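Lin2891 protein (Listeria innocua, PDB 3DB0) probably acts as a flavin-dependent oxidoreductase of the pyridoxamine 5'-phosphate oxidase family, whose members typically bind FMN on a split-barrel fold. Local coordinates at residues Ile10-Glu15 with His39-Leu44; Val19-Val25 with His63-Ile68; His31-Met35 with Pro53-Glu57; Leu44-Lys50 with Ser112-Ile118. All coordinates share one frame; numbering follows the deposited sequence.

Interaction 1 of 4, residues Ile10-Glu15 with His39-Leu44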
loop_
_atom_site.group_PDB
_atom_site.type_symbol
_atom_site.label_atom_id
_atom_site.label_comp_id
_atom_site.label_asym_id
_atom_site.label_seq_id
_atom_site.Cartn_x
_atom_site.Cartn_y
_atom_site.Cartn_z
ATOM N N ILE B 10 -6.210 -0.256 -17.965
ATOM C CA ILE B 10 -6.176 0.940 -17.119
ATOM C C ILE B 10 -6.719 0.546 -15.764
ATOM O O ILE B 10 -6.107 0.822 -14.737
ATOM C CB ILE B 10 -6.963 2.105 -17.755
ATOM C CG1 ILE B 10 -6.261 2.597 -18.995
ATOM C CG2 ILE B 10 -7.122 3.327 -16.795
ATOM C CD1 ILE B 10 -7.110 3.438 -19.908
ATOM N N LEU B 11 -7.856 -0.157 -15.748
ATOM C CA LEU B 11 -8.501 -0.528 -14.481
ATOM C C LEU B 11 -7.660 -1.443 -13.643
ATOM O O LEU B 11 -7.625 -1.338 -12.404
ATOM C CB LEU B 11 -9.878 -1.154 -14.731
ATOM C CG LEU B 11 -10.917 -0.147 -15.169
ATOM C CD1 LEU B 11 -12.163 -0.814 -15.747
ATOM C CD2 LEU B 11 -11.254 0.691 -13.936
ATOM N N ALA B 12 -6.952 -2.342 -14.320
ATOM C CA ALA B 12 -6.097 -3.317 -13.637
ATOM C C ALA B 12 -5.013 -2.555 -12.870
ATOM O O ALA B 12 -4.732 -2.835 -11.698
ATOM C CB ALA B 12 -5.476 -4.332 -14.660
ATOM N N ILE B 13 -4.460 -1.524 -13.506
ATOM C CA ILE B 13 -3.391 -0.768 -12.876
ATOM C C ILE B 13 -3.981 0.015 -11.655
ATOM O O ILE B 13 -3.378 0.061 -10.568
ATOM C CB ILE B 13 -2.714 0.177 -13.861
ATOM C CG1 ILE B 13 -1.947 -0.576 -14.968
ATOM C CG2 ILE B 13 -1.754 1.078 -13.104
ATOM C CD1 ILE B 13 -1.389 0.323 -16.067
ATOM N N LEU B 14 -5.181 0.573 -11.839
ATOM C CA LEU B 14 -5.866 1.298 -10.750
ATOM C C LEU B 14 -6.264 0.341 -9.625
ATOM O O LEU B 14 -6.267 0.722 -8.474
ATOM C CB LEU B 14 -7.138 2.035 -11.241
ATOM C CG LEU B 14 -6.917 3.204 -12.210
ATOM C CD1 LEU B 14 -8.217 3.817 -12.710
ATOM C CD2 LEU B 14 -5.980 4.273 -11.527
ATOM N N GLU B 15 -6.599 -0.901 -9.956
ATOM C CA GLU B 15 -7.048 -1.813 -8.919
ATOM C C GLU B 15 -5.910 -2.247 -8.034
ATOM O O GLU B 15 -6.098 -2.503 -6.840
ATOM C CB GLU B 15 -7.765 -3.029 -9.532
ATOM C CG GLU B 15 -8.980 -2.632 -10.352
ATOM C CD GLU B 15 -9.579 -3.762 -11.125
ATOM O OE1 GLU B 15 -8.873 -4.774 -11.326
ATOM O OE2 GLU B 15 -10.743 -3.621 -11.573
ATOM N N HIS B 39 -10.638 4.757 -6.516
ATOM C CA HIS B 39 -11.277 4.995 -7.800
ATOM C C HIS B 39 -12.616 4.284 -7.852
ATOM O O HIS B 39 -12.907 3.361 -7.120
ATOM C CB HIS B 39 -10.401 4.485 -8.944
ATOM C CG HIS B 39 -10.320 3.003 -8.972
ATOM N ND1 HIS B 39 -11.037 2.239 -9.869
ATOM C CD2 HIS B 39 -9.746 2.137 -8.104
ATOM C CE1 HIS B 39 -10.842 0.964 -9.596
ATOM N NE2 HIS B 39 -10.065 0.877 -8.529
ATOM N N ASP B 40 -13.429 4.811 -8.717
ATOM C CA ASP B 40 -14.723 4.323 -9.042
ATOM C C ASP B 40 -14.705 4.359 -10.546
ATOM O O ASP B 40 -14.908 5.409 -11.194
ATOM C CB ASP B 40 -15.823 5.245 -8.535
ATOM C CG ASP B 40 -17.210 4.788 -9.023
ATOM O OD1 ASP B 40 -17.376 3.578 -9.164
ATOM O OD2 ASP B 40 -18.096 5.615 -9.291
ATOM N N GLY B 41 -14.438 3.221 -11.142
ATOM C CA GLY B 41 -14.297 3.235 -12.585
ATOM C C GLY B 41 -13.035 4.030 -12.832
ATOM O O GLY B 41 -12.055 3.904 -12.083
ATOM N N LEU B 42 -13.068 4.876 -13.850
ATOM C CA LEU B 42 -11.899 5.696 -14.185
ATOM C C LEU B 42 -11.890 7.037 -13.430
ATOM O O LEU B 42 -10.965 7.860 -13.598
ATOM C CB LEU B 42 -11.770 5.914 -15.689
ATOM C CG LEU B 42 -11.685 4.677 -16.593
ATOM C CD1 LEU B 42 -11.366 5.167 -17.981
ATOM C CD2 LEU B 42 -10.667 3.659 -16.122
ATOM N N THR B 43 -12.881 7.239 -12.568
ATOM C CA THR B 43 -12.882 8.440 -11.686
ATOM C C THR B 43 -12.006 8.218 -10.433
ATOM O O THR B 43 -12.113 7.211 -9.742
ATOM C CB THR B 43 -14.299 8.898 -11.313
ATOM O OG1 THR B 43 -14.969 9.348 -12.499
ATOM C CG2 THR B 43 -14.281 10.073 -10.321
ATOM N N LEU B 44 -11.122 9.168 -10.164
ATOM C CA LEU B 44 -10.250 9.090 -9.007
ATOM C C LEU B 44 -10.710 10.036 -7.890
ATOM O O LEU B 44 -11.374 11.071 -8.127
ATOM C CB LEU B 44 -8.819 9.423 -9.376
ATOM C CG LEU B 44 -8.045 8.557 -10.376
ATOM C CD1 LEU B 44 -6.606 9.019 -10.402
ATOM C CD2 LEU B 44 -8.053 7.105 -10.092
#
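The imidazole of H39 takes L14 squarely over one face, with L14 CB 4.0 Å from the ring centroid and 4° off the normal, a textbook CH-pi contact. In the plane of the ring lies G41: H39 ND1 donates to G41 O at 3.0 Å, in the carbonyl plane and on a lone pair. This bond lies at the start of a tight β-hairpin, whose type II' turn from D40 to T43 links two strands of the split barrel of the pyridoxamine 5'-phosphate oxidase family, and segment 10-15 of helix 6-16 packs against it. At H39 chi1 is 69°, which sets CG between the backbone N and carbonyl carbon; the bond to G41 then holds the ring's rotation while L14 supports its face. E15 passes obliquely by the same ring, its CA lying 4.1 Å from H39 NE2, without any hydrogen bond between them.

Beyond the histidine the contact is apolar. L44 CD2 meets L14 CD2 at 3.8 Å, deeper in the protein, where both leucines also touch strand 77-86. At the turn, L42 crosses I10 and L11 at about a right angle. Its CD2 methyl makes the contacts: L42 CD2 lies 3.6 Å from I10 CG2 and 3.7 Å from L11 CD2, and the same L11 methyl comes within 3.8 Å of G41 O.

Interaction 2 of 4, residues Val19-Val25 with His63-Ile68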
loop_
_atom_site.group_PDB
_atom_site.type_symbol
_atom_site.label_atom_id
_atom_site.label_comp_id
_atom_site.label_asym_id
_atom_site.label_seq_id
_atom_site.Cartn_x
_atom_site.Cartn_y
_atom_site.Cartn_z
ATOM N N VAL B 19 -1.437 4.304 -4.316
ATOM C CA VAL B 19 -0.568 5.470 -4.128
ATOM C C VAL B 19 -0.138 5.982 -5.502
ATOM O O VAL B 19 0.248 5.216 -6.383
ATOM C CB VAL B 19 0.676 5.174 -3.255
ATOM C CG1 VAL B 19 1.585 6.393 -3.154
ATOM C CG2 VAL B 19 0.297 4.697 -1.874
ATOM N N GLY B 20 -0.211 7.285 -5.680
ATOM C CA GLY B 20 0.215 7.893 -6.913
ATOM C C GLY B 20 0.773 9.246 -6.612
ATOM O O GLY B 20 0.818 9.676 -5.445
ATOM N N VAL B 21 1.190 9.918 -7.671
ATOM C CA VAL B 21 1.727 11.277 -7.585
ATOM C C VAL B 21 0.687 12.252 -8.163
ATOM O O VAL B 21 0.252 12.098 -9.296
ATOM C CB VAL B 21 3.094 11.393 -8.392
ATOM C CG1 VAL B 21 3.652 12.801 -8.363
ATOM C CG2 VAL B 21 4.158 10.401 -7.872
ATOM N N LEU B 22 0.242 13.218 -7.370
ATOM C CA LEU B 22 -0.619 14.251 -7.886
ATOM C C LEU B 22 0.235 15.468 -8.196
ATOM O O LEU B 22 0.992 15.905 -7.339
ATOM C CB LEU B 22 -1.633 14.733 -6.840
ATOM C CG LEU B 22 -2.518 15.848 -7.428
ATOM C CD1 LEU B 22 -3.592 15.288 -8.415
ATOM C CD2 LEU B 22 -3.142 16.580 -6.322
ATOM N N THR B 23 0.120 16.013 -9.402
ATOM C CA THR B 23 0.803 17.256 -9.722
ATOM C C THR B 23 -0.272 18.281 -9.971
ATOM O O THR B 23 -1.160 18.080 -10.785
ATOM C CB THR B 23 1.736 17.114 -10.942
ATOM O OG1 THR B 23 2.697 16.074 -10.679
ATOM C CG2 THR B 23 2.449 18.464 -11.255
ATOM N N SER B 24 -0.229 19.336 -9.161
ATOM C CA SER B 24 -1.141 20.482 -9.221
ATOM C C SER B 24 -0.282 21.735 -9.470
ATOM O O SER B 24 0.970 21.668 -9.513
ATOM C CB SER B 24 -2.005 20.579 -7.984
ATOM O OG SER B 24 -1.223 20.446 -6.796
ATOM N N VAL B 25 -0.963 22.856 -9.669
ATOM C CA VAL B 25 -0.325 24.078 -10.062
ATOM C C VAL B 25 -0.724 25.187 -9.122
ATOM O O VAL B 25 -1.896 25.317 -8.747
ATOM C CB VAL B 25 -0.790 24.484 -11.504
ATOM C CG1 VAL B 25 -0.271 25.880 -11.917
ATOM C CG2 VAL B 25 -0.453 23.405 -12.512
ATOM N N HIS B 63 -6.699 21.838 -13.204
ATOM C CA HIS B 63 -5.878 20.993 -14.059
ATOM C C HIS B 63 -4.817 20.267 -13.227
ATOM O O HIS B 63 -3.918 20.891 -12.619
ATOM C CB HIS B 63 -5.203 21.789 -15.127
ATOM C CG HIS B 63 -6.126 22.682 -15.881
ATOM N ND1 HIS B 63 -6.205 24.039 -15.642
ATOM C CD2 HIS B 63 -7.064 22.411 -16.812
ATOM C CE1 HIS B 63 -7.117 24.574 -16.434
ATOM N NE2 HIS B 63 -7.658 23.609 -17.146
ATOM N N VAL B 64 -4.944 18.953 -13.238
ATOM C CA VAL B 64 -4.032 18.073 -12.507
ATOM C C VAL B 64 -3.521 16.976 -13.402
ATOM O O VAL B 64 -4.140 16.638 -14.408
ATOM C CB VAL B 64 -4.664 17.497 -11.234
ATOM C CG1 VAL B 64 -5.057 18.649 -10.254
ATOM C CG2 VAL B 64 -5.899 16.625 -11.550
ATOM N N CYS B 65 -2.343 16.487 -13.057
ATOM C CA CYS B 65 -1.768 15.363 -13.720
ATOM C C CYS B 65 -1.477 14.287 -12.653
ATOM O O CYS B 65 -0.796 14.580 -11.665
ATOM C CB CYS B 65 -0.463 15.779 -14.412
ATOM S SG CYS B 65 0.330 14.351 -15.293
ATOM N N VAL B 66 -1.962 13.053 -12.850
ATOM C CA VAL B 66 -1.648 11.929 -11.919
ATOM C C VAL B 66 -0.797 10.840 -12.591
ATOM O O VAL B 66 -1.049 10.457 -13.722
ATOM C CB VAL B 66 -2.931 11.272 -11.365
ATOM C CG1 VAL B 66 -2.598 10.130 -10.356
ATOM C CG2 VAL B 66 -3.792 12.330 -10.699
ATOM N N LEU B 67 0.238 10.422 -11.888
ATOM C CA LEU B 67 1.062 9.307 -12.280
ATOM C C LEU B 67 0.794 8.245 -11.228
ATOM O O LEU B 67 0.872 8.498 -10.013
ATOM C CB LEU B 67 2.556 9.621 -12.293
ATOM C CG LEU B 67 3.069 10.633 -13.334
ATOM C CD1 LEU B 67 4.586 10.741 -13.216
ATOM C CD2 LEU B 67 2.712 10.102 -14.650
ATOM N N ILE B 68 0.457 7.068 -11.726
ATOM C CA ILE B 68 0.118 5.949 -10.875
ATOM C C ILE B 68 0.450 4.647 -11.522
ATOM O O ILE B 68 0.239 4.441 -12.708
ATOM C CB ILE B 68 -1.396 6.003 -10.374
ATOM C CG1 ILE B 68 -1.747 4.817 -9.420
ATOM C CG2 ILE B 68 -2.392 6.001 -11.538
ATOM C CD1 ILE B 68 -2.851 5.163 -8.455
HETATM O O HOH W 1 1.786 13.662 -11.320
HETATM O O HOH W 2 -3.808 22.379 -10.261
#
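C65 O is held by two donors, the amide of T23 (T23 N to C65 O, 2.8 Å) and a bound water at the same distance. That water also donates to V21 O, and its third hydrogen bond goes to T23 OG1 at 2.7 Å, so one molecule, on the face carrying V21, T23, C65 and L67, ties two carbonyls and a hydroxyl. With chi1 at -58°, T23 has OG1 beside its own backbone N and CG2 anti to it, which puts the hydroxyl within the water's range.

The pairing beneath is regular antiparallel β-structure. V21 with L67 and T23 with C65 are hydrogen-bonded pairs, and V21 N reaches L67 O at 2.8 Å in an almost straight bond of 170°. Between them sits the non-hydrogen-bonded pair L22 and V66. Here a single methyl makes the packing: L22 CD1 lies 3.7 Å from V66 CG2 and equally close to V64 CB. Past the last amide bonds a second water takes over, accepting from V25 N and donating to H63 O.

These are the first and last strands in the order across the sheet, and their pairing closes the barrel. On the V21 side the third subunit packs in, its T23 on T23. The chemistry implies a seam whose inner lining is aliphatic and whose subunit-facing side retains ordered water on its carbonyls.

Interaction 3 of 4, residues His31-Met35 with Pro53-Glu57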
loop_
_atom_site.group_PDB
_atom_site.type_symbol
_atom_site.label_atom_id
_atom_site.label_comp_id
_atom_site.label_asym_id
_atom_site.label_seq_id
_atom_site.Cartn_x
_atom_site.Cartn_y
_atom_site.Cartn_z
ATOM N N HIS B 31 3.414 21.560 -8.131
ATOM C CA HIS B 31 3.579 20.930 -6.831
ATOM C C HIS B 31 3.314 19.452 -7.040
ATOM O O HIS B 31 2.261 19.082 -7.525
ATOM C CB HIS B 31 2.599 21.479 -5.798
ATOM C CG HIS B 31 2.878 22.893 -5.394
ATOM N ND1 HIS B 31 3.774 23.210 -4.403
ATOM C CD2 HIS B 31 2.402 24.068 -5.859
ATOM C CE1 HIS B 31 3.832 24.523 -4.269
ATOM N NE2 HIS B 31 3.014 25.068 -5.144
ATOM N N ALA B 32 4.278 18.602 -6.713
ATOM C CA ALA B 32 4.044 17.172 -6.845
ATOM C C ALA B 32 4.009 16.577 -5.450
ATOM O O ALA B 32 4.853 16.886 -4.620
ATOM C CB ALA B 32 5.140 16.494 -7.685
ATOM N N ARG B 33 3.044 15.701 -5.221
ATOM C CA ARG B 33 2.916 15.032 -3.948
ATOM C C ARG B 33 2.429 13.606 -4.103
ATOM O O ARG B 33 1.643 13.307 -4.973
ATOM C CB ARG B 33 1.918 15.757 -3.040
ATOM C CG ARG B 33 2.172 17.236 -2.861
ATOM C CD ARG B 33 1.053 17.867 -2.075
ATOM N NE ARG B 33 1.265 19.296 -1.777
ATOM C CZ ARG B 33 0.820 20.305 -2.521
ATOM N NH1 ARG B 33 0.195 20.058 -3.640
ATOM N NH2 ARG B 33 1.045 21.559 -2.161
ATOM N N TYR B 34 2.918 12.748 -3.223
ATOM C CA TYR B 34 2.480 11.368 -3.168
ATOM C C TYR B 34 1.231 11.319 -2.324
ATOM O O TYR B 34 1.111 12.007 -1.310
ATOM C CB TYR B 34 3.494 10.434 -2.548
ATOM C CG TYR B 34 4.576 10.012 -3.480
ATOM C CD1 TYR B 34 4.353 9.055 -4.430
ATOM C CD2 TYR B 34 5.822 10.618 -3.447
ATOM C CE1 TYR B 34 5.344 8.674 -5.290
ATOM C CE2 TYR B 34 6.821 10.247 -4.344
ATOM C CZ TYR B 34 6.581 9.291 -5.231
ATOM O OH TYR B 34 7.547 8.916 -6.141
HETATM N N MSE B 35 0.254 10.561 -2.772
HETATM C CA MSE B 35 -0.926 10.385 -1.960
HETATM C C MSE B 35 -1.775 9.179 -2.386
HETATM O O MSE B 35 -1.503 8.502 -3.382
HETATM C CB MSE B 35 -1.779 11.655 -1.931
HETATM C CG MSE B 35 -2.328 12.008 -3.332
HETATM SE SE MSE B 35 -3.130 13.745 -3.480
HETATM C CE MSE B 35 -1.429 14.746 -3.283
ATOM N N PRO B 53 -2.937 23.153 1.381
ATOM C CA PRO B 53 -2.522 23.777 0.138
ATOM C C PRO B 53 -3.041 23.037 -1.116
ATOM O O PRO B 53 -3.476 23.698 -2.032
ATOM C CB PRO B 53 -0.993 23.731 0.209
ATOM C CG PRO B 53 -0.691 23.790 1.679
ATOM C CD PRO B 53 -1.851 23.139 2.387
ATOM N N LYS B 54 -3.025 21.712 -1.154
ATOM C CA LYS B 54 -3.460 21.020 -2.372
ATOM C C LYS B 54 -4.931 21.260 -2.653
ATOM O O LYS B 54 -5.340 21.353 -3.792
ATOM C CB LYS B 54 -3.148 19.531 -2.367
ATOM C CG LYS B 54 -3.884 18.718 -1.327
ATOM C CD LYS B 54 -3.499 17.252 -1.427
ATOM C CE LYS B 54 -4.217 16.452 -0.367
ATOM N NZ LYS B 54 -3.531 15.179 -0.007
ATOM N N THR B 55 -5.726 21.442 -1.602
ATOM C CA THR B 55 -7.120 21.763 -1.766
ATOM C C THR B 55 -7.318 23.143 -2.371
ATOM O O THR B 55 -8.157 23.318 -3.249
ATOM C CB THR B 55 -7.859 21.753 -0.415
ATOM O OG1 THR B 55 -7.744 20.444 0.148
ATOM C CG2 THR B 55 -9.331 22.170 -0.603
ATOM N N GLU B 56 -6.580 24.134 -1.877
ATOM C CA GLU B 56 -6.660 25.485 -2.429
ATOM C C GLU B 56 -6.108 25.555 -3.847
ATOM O O GLU B 56 -6.584 26.340 -4.685
ATOM C CB GLU B 56 -5.976 26.523 -1.517
ATOM C CG GLU B 56 -6.147 27.977 -1.998
ATOM C CD GLU B 56 -7.600 28.441 -2.024
ATOM O OE1 GLU B 56 -8.439 27.821 -1.347
ATOM O OE2 GLU B 56 -7.887 29.433 -2.724
ATOM N N GLU B 57 -5.085 24.756 -4.128
ATOM C CA GLU B 57 -4.535 24.734 -5.466
ATOM C C GLU B 57 -5.607 24.323 -6.482
ATOM O O GLU B 57 -5.803 24.978 -7.518
ATOM C CB GLU B 57 -3.321 23.812 -5.535
ATOM C CG GLU B 57 -2.111 24.433 -4.892
ATOM C CD GLU B 57 -1.077 23.408 -4.478
ATOM O OE1 GLU B 57 -1.134 22.313 -5.009
ATOM O OE2 GLU B 57 -0.234 23.678 -3.592
#
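From CB, which points toward the helix, R33 sends CG anti to its carbonyl carbon (chi1 -52°) and runs extended from CG to NE, carrying the guanidinium across to segment 53-57, at the start of helix 53-60. CZ stands 3.7 Å from both E57 OE1 and E57 OE2. The two terminal nitrogens then grip the carboxylate end-on: R33 NH1 gives a hydrogen bond to E57 OE1 at 3.0 Å, NH2 one to E57 OE2 at 2.9 Å. Each oxygen is met on its syn side, and the two planes are twisted 27° apart, so the bidentate salt bridge is near-flat rather than coplanar. K54 CB covers one face of the guanidinium, 3.6 Å from R33 NH1. E57 OE2 additionally rests over a face of the H31 ring, 3.5 Å from H31 CD2, while E57 OE1 accepts a bond from S24. Farther along the strand, selenomethionine M35 and K54 meet tip to tip, M35 CE lying 3.7 Å from K54 CD.

The contact thus joins helix 53-60 to the first half of strand 29-40, which pairs with strand 19-26. K54 also touches strand 43-49, and its NZ bonds to D103 O of the fourth subunit.

Interaction 4 of 4, residues Leu44-Lys50 with Ser112-Ile118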
loop_
_atom_site.group_PDB
_atom_site.type_symbol
_atom_site.label_atom_id
_atom_site.label_comp_id
_atom_site.label_asym_id
_atom_site.label_seq_id
_atom_site.Cartn_x
_atom_site.Cartn_y
_atom_site.Cartn_z
ATOM N N LEU B 44 -11.122 9.168 -10.164
ATOM C CA LEU B 44 -10.250 9.090 -9.007
ATOM C C LEU B 44 -10.710 10.036 -7.890
ATOM O O LEU B 44 -11.374 11.071 -8.127
ATOM C CB LEU B 44 -8.819 9.423 -9.376
ATOM C CG LEU B 44 -8.045 8.557 -10.376
ATOM C CD1 LEU B 44 -6.606 9.019 -10.402
ATOM C CD2 LEU B 44 -8.053 7.105 -10.092
ATOM N N TYR B 45 -10.421 9.619 -6.668
ATOM C CA TYR B 45 -10.777 10.378 -5.463
ATOM C C TYR B 45 -9.561 10.343 -4.562
ATOM O O TYR B 45 -8.857 9.339 -4.447
ATOM C CB TYR B 45 -11.990 9.784 -4.724
ATOM C CG TYR B 45 -13.296 9.800 -5.498
ATOM C CD1 TYR B 45 -14.068 10.956 -5.588
ATOM C CD2 TYR B 45 -13.791 8.656 -6.060
ATOM C CE1 TYR B 45 -15.276 10.974 -6.285
ATOM C CE2 TYR B 45 -14.996 8.653 -6.749
ATOM C CZ TYR B 45 -15.728 9.814 -6.864
ATOM O OH TYR B 45 -16.882 9.823 -7.575
ATOM N N THR B 46 -9.216 11.492 -4.014
ATOM C CA THR B 46 -8.141 11.518 -3.065
ATOM C C THR B 46 -8.569 12.440 -1.873
ATOM O O THR B 46 -9.131 13.553 -2.086
ATOM C CB THR B 46 -6.799 11.944 -3.751
ATOM O OG1 THR B 46 -5.729 11.767 -2.839
ATOM C CG2 THR B 46 -6.842 13.389 -4.203
ATOM N N PRO B 47 -8.276 11.995 -0.632
ATOM C CA PRO B 47 -8.607 12.739 0.584
ATOM C C PRO B 47 -7.803 13.982 0.776
ATOM O O PRO B 47 -6.662 14.091 0.330
ATOM C CB PRO B 47 -8.362 11.728 1.726
ATOM C CG PRO B 47 -7.524 10.674 1.140
ATOM C CD PRO B 47 -7.572 10.736 -0.347
ATOM N N SER B 48 -8.419 14.961 1.424
ATOM C CA SER B 48 -7.691 16.193 1.722
ATOM C C SER B 48 -8.350 16.923 2.890
ATOM O O SER B 48 -9.332 16.441 3.443
ATOM C CB SER B 48 -7.605 17.046 0.470
ATOM O OG SER B 48 -6.747 18.148 0.663
ATOM N N GLY B 49 -7.779 18.047 3.303
ATOM C CA GLY B 49 -8.345 18.880 4.354
ATOM C C GLY B 49 -8.738 20.200 3.722
ATOM O O GLY B 49 -8.121 20.633 2.751
ATOM N N LYS B 50 -9.761 20.842 4.273
ATOM C CA LYS B 50 -10.274 22.112 3.730
ATOM C C LYS B 50 -9.232 23.193 3.606
ATOM O O LYS B 50 -9.306 24.065 2.716
ATOM C CB LYS B 50 -11.362 22.728 4.618
ATOM C CG LYS B 50 -12.714 22.111 4.528
ATOM C CD LYS B 50 -13.668 22.780 5.495
ATOM C CE LYS B 50 -14.869 21.887 5.681
ATOM N NZ LYS B 50 -15.798 22.448 6.680
ATOM N N SER B 112 -13.153 18.967 8.791
ATOM C CA SER B 112 -12.202 19.550 7.884
ATOM C C SER B 112 -11.926 18.595 6.720
ATOM O O SER B 112 -11.257 18.953 5.807
ATOM C CB SER B 112 -10.916 19.895 8.611
ATOM O OG SER B 112 -10.183 18.725 8.896
ATOM N N PHE B 113 -12.521 17.407 6.754
ATOM C CA PHE B 113 -12.327 16.388 5.722
ATOM C C PHE B 113 -13.010 16.770 4.392
ATOM O O PHE B 113 -14.149 17.217 4.325
ATOM C CB PHE B 113 -12.788 15.014 6.185
ATOM C CG PHE B 113 -12.460 13.898 5.207
ATOM C CD1 PHE B 113 -11.187 13.432 5.095
ATOM C CD2 PHE B 113 -13.440 13.312 4.445
ATOM C CE1 PHE B 113 -10.880 12.399 4.217
ATOM C CE2 PHE B 113 -13.168 12.283 3.601
ATOM C CZ PHE B 113 -11.885 11.808 3.480
ATOM N N VAL B 114 -12.261 16.594 3.321
ATOM C CA VAL B 114 -12.774 16.878 2.000
ATOM C C VAL B 114 -12.225 15.827 1.075
ATOM O O VAL B 114 -11.285 15.097 1.413
ATOM C CB VAL B 114 -12.386 18.277 1.505
ATOM C CG1 VAL B 114 -12.940 19.331 2.443
ATOM C CG2 VAL B 114 -10.866 18.388 1.337
ATOM N N VAL B 115 -12.864 15.736 -0.082
ATOM C CA VAL B 115 -12.481 14.778 -1.086
ATOM C C VAL B 115 -12.278 15.506 -2.418
ATOM O O VAL B 115 -13.127 16.311 -2.828
ATOM C CB VAL B 115 -13.523 13.635 -1.213
ATOM C CG1 VAL B 115 -13.230 12.689 -2.468
ATOM C CG2 VAL B 115 -13.640 12.824 0.134
ATOM N N ILE B 116 -11.104 15.276 -2.995
ATOM C CA ILE B 116 -10.757 15.722 -4.325
ATOM C C ILE B 116 -11.133 14.649 -5.322
ATOM O O ILE B 116 -10.638 13.503 -5.307
ATOM C CB ILE B 116 -9.283 16.117 -4.467
ATOM C CG1 ILE B 116 -8.978 17.216 -3.443
ATOM C CG2 ILE B 116 -9.008 16.589 -5.935
ATOM C CD1 ILE B 116 -7.490 17.522 -3.176
ATOM N N LYS B 117 -12.053 15.045 -6.197
ATOM C CA LYS B 117 -12.550 14.186 -7.266
ATOM C C LYS B 117 -11.769 14.527 -8.488
ATOM O O LYS B 117 -11.574 15.706 -8.792
ATOM C CB LYS B 117 -14.033 14.453 -7.534
ATOM C CG LYS B 117 -14.631 13.638 -8.704
ATOM C CD LYS B 117 -16.035 14.169 -9.127
ATOM C CE LYS B 117 -16.689 13.182 -10.018
ATOM N NZ LYS B 117 -18.055 13.599 -10.481
ATOM N N ILE B 118 -11.282 13.512 -9.181
ATOM C CA ILE B 118 -10.556 13.767 -10.425
ATOM C C ILE B 118 -11.211 13.047 -11.578
ATOM O O ILE B 118 -11.246 11.799 -11.629
ATOM C CB ILE B 118 -9.060 13.389 -10.330
ATOM C CG1 ILE B 118 -8.388 14.195 -9.208
ATOM C CG2 ILE B 118 -8.363 13.568 -11.688
ATOM C CD1 ILE B 118 -7.172 13.569 -8.655
#
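Strand 44-49 and strand 113-118 run antiparallel, with 141° between their directions, the twist expected where a sheet curls into a barrel. Three hydrogen-bonded pairs, L44 with I118, T46 with I116 and S48 with V114, alternate with non-hydrogen-bonded ones, and K50 N to S112 O at 2.9 Å prolongs the pattern. The shortest bond, I118 N to L44 O, is 2.7 Å. P47, which lacks an N-H, falls in a non-hydrogen-bonded pair and costs the pairing nothing.

On one face Y45 and K117 lie side by side, K117 CG 3.7 Å from Y45 CE1, with V115 CG1 equally near Y45 CD1; P47 CB packs 3.6 Å from F113 CE1. On the other, T46 CG2 meets I116 CB at 3.7 Å. T46 chi1 of -171° turns OG1 anti to the backbone N, and this hydroxyl bonds to T36 O.

Helix 90-100 covers the Y45 and F113 face, where W104 of the fourth subunit meets F113 edge-to-face. The L44 and I116 face lines the barrel interior; strand 77-86 pairs with the far edge of strand 113-126, and strand 29-40 with the other edge of strand 43-49.

All four interactions draw on one six-stranded antiparallel barrel. Interactions 1 and 4 share L44 and strand 43-49, yet their centres lie about 17 Å apart on opposite sides of the chain's centre. Interaction 2 closes the barrel; interaction 3, about 8 Å away centre to centre, falls within the sequence between its strands, and S24 with E57 links the two. Interaction 4 follows interaction 1 along the chain and meets interaction 3 where S48 and G49 bond to T55. Inside, I118 touches L22, V64 and V66, joining interactions 2 and 4. Interactions 2 and 3 also face the third subunit, and 3 and 4 the fourth, so barrel and assembly are built from common elements.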